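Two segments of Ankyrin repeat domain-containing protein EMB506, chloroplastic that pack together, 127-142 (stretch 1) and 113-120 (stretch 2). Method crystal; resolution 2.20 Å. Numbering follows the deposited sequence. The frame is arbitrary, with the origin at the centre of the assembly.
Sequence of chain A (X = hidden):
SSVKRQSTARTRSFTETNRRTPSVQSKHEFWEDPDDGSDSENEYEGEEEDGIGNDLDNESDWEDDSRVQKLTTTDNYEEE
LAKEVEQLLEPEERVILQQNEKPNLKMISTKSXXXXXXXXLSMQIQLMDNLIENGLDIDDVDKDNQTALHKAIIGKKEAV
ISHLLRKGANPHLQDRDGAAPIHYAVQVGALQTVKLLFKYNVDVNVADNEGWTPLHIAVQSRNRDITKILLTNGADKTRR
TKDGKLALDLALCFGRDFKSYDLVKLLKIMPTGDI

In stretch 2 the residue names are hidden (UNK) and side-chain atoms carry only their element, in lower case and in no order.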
# COMPACT_ATOMS: atom_id res chain seq x y z
N LEU A 127 3.71 18.52 -0.02
CA LEU A 127 3.02 18.52 1.27
C LEU A 127 3.74 17.66 2.30
O LEU A 127 3.73 17.98 3.49
CB LEU A 127 1.57 18.08 1.11
CG LEU A 127 0.66 19.07 0.38
CD1 LEU A 127 -0.77 18.53 0.32
CD2 LEU A 127 0.69 20.44 1.07
N MET A 128 4.35 16.58 1.85
CA MET A 128 5.19 15.75 2.72
C MET A 128 6.36 16.57 3.25
O MET A 128 6.63 16.57 4.45
CB MET A 128 5.71 14.52 1.98
CG MET A 128 4.63 13.56 1.55
SD MET A 128 5.31 12.11 0.72
CE MET A 128 6.12 11.29 2.08
N ASP A 129 7.06 17.25 2.34
CA ASP A 129 8.20 18.08 2.71
C ASP A 129 7.82 19.14 3.74
O ASP A 129 8.57 19.39 4.68
CB ASP A 129 8.83 18.74 1.48
CG ASP A 129 9.63 17.76 0.63
OD1 ASP A 129 9.87 16.63 1.10
OD2 ASP A 129 10.03 18.12 -0.49
N ASN A 130 6.65 19.76 3.57
CA ASN A 130 6.17 20.76 4.52
C ASN A 130 6.00 20.18 5.92
O ASN A 130 6.36 20.82 6.91
CB ASN A 130 4.85 21.38 4.04
CG ASN A 130 5.01 22.17 2.76
OD1 ASN A 130 6.13 22.47 2.33
ND2 ASN A 130 3.89 22.53 2.14
N LEU A 131 5.44 18.98 6.00
CA LEU A 131 5.27 18.30 7.28
C LEU A 131 6.62 18.01 7.93
O LEU A 131 6.82 18.27 9.12
CB LEU A 131 4.50 16.99 7.10
CG LEU A 131 2.98 17.07 7.13
CD1 LEU A 131 2.40 15.71 6.83
CD2 LEU A 131 2.51 17.56 8.49
N ILE A 132 7.53 17.46 7.14
CA ILE A 132 8.86 17.09 7.62
C ILE A 132 9.66 18.32 8.05
O ILE A 132 10.26 18.33 9.13
CB ILE A 132 9.63 16.30 6.55
CG1 ILE A 132 8.92 14.97 6.27
CG2 ILE A 132 11.07 16.05 6.98
CD1 ILE A 132 9.47 14.21 5.08
N GLU A 133 9.65 19.35 7.22
CA GLU A 133 10.38 20.59 7.52
C GLU A 133 9.82 21.33 8.74
O GLU A 133 10.52 22.11 9.37
CB GLU A 133 10.42 21.51 6.30
CG GLU A 133 11.27 20.97 5.16
CD GLU A 133 10.98 21.65 3.84
OE1 GLU A 133 10.21 22.64 3.83
OE2 GLU A 133 11.50 21.19 2.80
N ASN A 134 8.56 21.07 9.06
CA ASN A 134 7.95 21.65 10.26
C ASN A 134 8.16 20.80 11.51
O ASN A 134 7.56 21.07 12.55
CB ASN A 134 6.45 21.91 10.04
CG ASN A 134 6.19 23.22 9.32
OD1 ASN A 134 6.72 24.26 9.70
ND2 ASN A 134 5.38 23.16 8.27
N GLY A 135 9.01 19.78 11.41
CA GLY A 135 9.43 19.05 12.59
C GLY A 135 9.00 17.60 12.72
O GLY A 135 9.42 16.91 13.66
N LEU A 136 8.16 17.12 11.81
CA LEU A 136 7.76 15.71 11.84
C LEU A 136 8.90 14.82 11.34
O LEU A 136 9.43 15.04 10.25
CB LEU A 136 6.50 15.47 11.00
CG LEU A 136 6.04 14.01 10.94
CD1 LEU A 136 5.65 13.51 12.33
CD2 LEU A 136 4.89 13.83 9.95
N ASP A 137 9.28 13.84 12.15
CA ASP A 137 10.35 12.92 11.80
C ASP A 137 9.99 12.16 10.52
O ASP A 137 8.90 11.60 10.42
CB ASP A 137 10.62 11.96 12.96
CG ASP A 137 11.72 10.95 12.65
OD1 ASP A 137 12.42 11.09 11.63
OD2 ASP A 137 11.90 10.01 13.46
N ILE A 138 10.90 12.16 9.55
CA ILE A 138 10.66 11.45 8.30
C ILE A 138 10.46 9.95 8.55
O ILE A 138 9.73 9.28 7.82
CB ILE A 138 11.81 11.70 7.28
CG1 ILE A 138 11.45 11.15 5.90
CG2 ILE A 138 13.13 11.13 7.79
CD1 ILE A 138 12.41 11.59 4.81
N ASP A 139 11.08 9.44 9.61
CA ASP A 139 10.94 8.04 9.99
C ASP A 139 9.91 7.83 11.10
O ASP A 139 9.99 6.85 11.84
CB ASP A 139 12.29 7.47 10.43
CG ASP A 139 13.31 7.45 9.31
OD1 ASP A 139 12.92 7.14 8.16
OD2 ASP A 139 14.49 7.75 9.58
N ASP A 140 8.97 8.75 11.22
CA ASP A 140 7.85 8.59 12.14
C ASP A 140 7.11 7.28 11.84
O ASP A 140 6.79 6.99 10.69
CB ASP A 140 6.89 9.77 12.01
CG ASP A 140 5.68 9.64 12.92
OD1 ASP A 140 4.58 9.37 12.40
OD2 ASP A 140 5.85 9.81 14.15
N VAL A 141 6.86 6.48 12.88
CA VAL A 141 6.23 5.17 12.70
C VAL A 141 4.77 5.14 13.15
O VAL A 141 4.36 5.91 14.01
CB VAL A 141 7.00 4.06 13.45
CG1 VAL A 141 8.38 3.86 12.84
CG2 VAL A 141 7.11 4.38 14.93
N ASP A 142 3.99 4.23 12.56
CA ASP A 142 2.60 4.07 12.96
C ASP A 142 2.42 2.91 13.95
O ASP A 142 3.37 2.48 14.60
CB ASP A 142 1.66 3.92 11.75
CG ASP A 142 1.94 2.67 10.92
OD1 ASP A 142 2.63 1.74 11.39
OD2 ASP A 142 1.44 2.61 9.77
N UNK A 113 -4.75 6.42 9.59
CA UNK A 113 -4.41 7.45 8.60
C UNK A 113 -3.34 8.42 9.09
O UNK A 113 -3.64 9.44 9.70
c UNK A 113 -8.14 5.54 7.27
c UNK A 113 -7.72 4.01 5.52
c UNK A 113 -6.49 4.64 5.27
c UNK A 113 -6.82 7.26 8.00
c UNK A 113 -7.96 7.20 8.75
c UNK A 113 -8.55 4.44 6.51
c UNK A 113 -6.08 5.72 6.03
c UNK A 113 -5.68 8.20 8.17
c UNK A 113 -6.91 6.19 7.05
n UNK A 113 -8.77 6.18 8.31
N UNK A 114 -2.09 8.07 8.80
CA UNK A 114 -0.95 8.93 9.07
C UNK A 114 -0.73 9.84 7.87
O UNK A 114 -0.66 9.37 6.74
c UNK A 114 1.56 7.92 12.96
c UNK A 114 0.29 8.07 9.32
n UNK A 114 0.27 8.12 13.67
c UNK A 114 0.42 7.55 10.75
c UNK A 114 1.46 8.35 11.51
N UNK A 115 -0.63 11.16 8.12
CA UNK A 115 -0.53 12.17 7.06
C UNK A 115 0.58 11.89 6.05
O UNK A 115 0.33 11.94 4.85
c UNK A 115 -0.24 13.46 7.83
c UNK A 115 -0.62 11.76 9.46
c UNK A 115 -0.80 13.23 9.18
N UNK A 116 1.79 11.60 6.53
CA UNK A 116 2.90 11.29 5.63
C UNK A 116 2.60 10.09 4.74
O UNK A 116 2.93 10.09 3.56
c UNK A 116 6.46 11.70 7.21
c UNK A 116 5.33 13.04 5.40
c UNK A 116 5.13 12.21 6.66
c UNK A 116 4.19 11.03 6.41
N UNK A 117 1.97 9.08 5.32
CA UNK A 117 1.61 7.88 4.57
C UNK A 117 0.57 8.21 3.50
O UNK A 117 0.72 7.84 2.34
c UNK A 117 2.11 6.20 6.45
c UNK A 117 1.08 6.79 5.50
n UNK A 117 2.29 4.54 8.22
c UNK A 117 1.58 4.97 7.17
o UNK A 117 0.55 4.41 6.79
N UNK A 118 -0.48 8.91 3.91
CA UNK A 118 -1.56 9.28 2.99
C UNK A 118 -1.06 10.18 1.87
O UNK A 118 -1.38 9.97 0.70
c UNK A 118 -2.72 9.97 3.74
o UNK A 118 -3.31 9.05 4.67
c UNK A 118 -3.79 10.43 2.77
N UNK A 119 -0.25 11.17 2.23
CA UNK A 119 0.30 12.09 1.24
C UNK A 119 1.22 11.34 0.28
O UNK A 119 1.25 11.63 -0.92
c UNK A 119 1.03 15.21 3.49
c UNK A 119 1.04 13.24 1.93
c UNK A 119 -0.82 14.96 1.80
c UNK A 119 0.16 14.22 2.71
N UNK A 120 1.97 10.38 0.80
CA UNK A 120 2.83 9.54 -0.03
C UNK A 120 2.00 8.76 -1.06
O UNK A 120 2.33 8.74 -2.24
c UNK A 120 3.65 8.59 0.83
O HOH W 1 4.11 6.27 9.35

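Position 113 carries ten side-chain atoms, a single carbon followed by fused five- and six-membered rings that hold eight carbons and one nitrogen. Its ring lies out of reach of stretch 1, and its nitrogen is hydrogen-bonded elsewhere in the structure. This is an indole, so the residue is Trp113.

At position 114 four carbons in a row end in a nitrogen, and the last carbon before the nitrogen lies near Asp140 OD1 and Val141 O. The unbranched chain identifies Lys114. It occupies the N-cap position of the helix that follows. Its CE lies 3.4 Å from Asp140 OD1 and 3.6 Å from the backbone O of Val141, while its CG packs 4.0 Å from Asp142 CB, so the aliphatic part of the chain runs along the end of stretch 1.

Three carbons at position 115 close a ring onto the backbone nitrogen, which only proline does, and the ring meets Leu131. Pro115 opens the helix, where the lack of an amide hydrogen costs no helical bond, and its CB meets Leu131 CD1 at 3.6 Å.

Position 116 has four carbons, forked at the second, and is surrounded by apolar atoms from Met128, Leu131, Ile132 and Leu136. The fork beyond CB makes it Leu116. Its CD2 lies 3.7 Å from Met128 CB, and its CG 3.7 Å from Leu136 CD2.

The side chain at position 117 has three carbons, the third carrying one oxygen and one nitrogen, and this amide end meets Asp142 OD2. The terminal amide, one carbon longer than that of asparagine, belongs to Gln117. Gln117 NE2 donates a nearly straight hydrogen bond of 2.6 Å to Asp142 OD2, and a water accepts from Gln117 NE2 at 2.8 Å and lies within reach of Asp140 O at 3.1 Å.

At position 118 one carbon bears an oxygen and a carbon, and none of them reaches stretch 1; this branched hydroxyl side chain is Thr118.

Position 119 again shows four carbons forked at the second, packed on Leu127, Met128 and Leu131; it is Leu119. Its CD1 approaches Leu131 CD1 at 3.6 Å and Leu127 CB at 3.8 Å, and its CB lies 3.6 Å from Met128 CG.

A lone carbon at position 120, 3.9 Å from Met128 CE, defines Ala120. Met128 SD lies 3.6 Å from Ala120 CA.

The two helices run nearly antiparallel, at 161°, with axes 9.7 Å apart at their closest. Leu116, Leu119 and Met128 supply much of the 630 Å² buried, an apolar seam between the helices. Beyond it, Gln117 makes the one direct hydrogen bond, to Asp142, while the carbons of Lys114 pack against Asp140, Val141 and Asp142.

Stretch 2, residues 113-120: WKPLQTLA
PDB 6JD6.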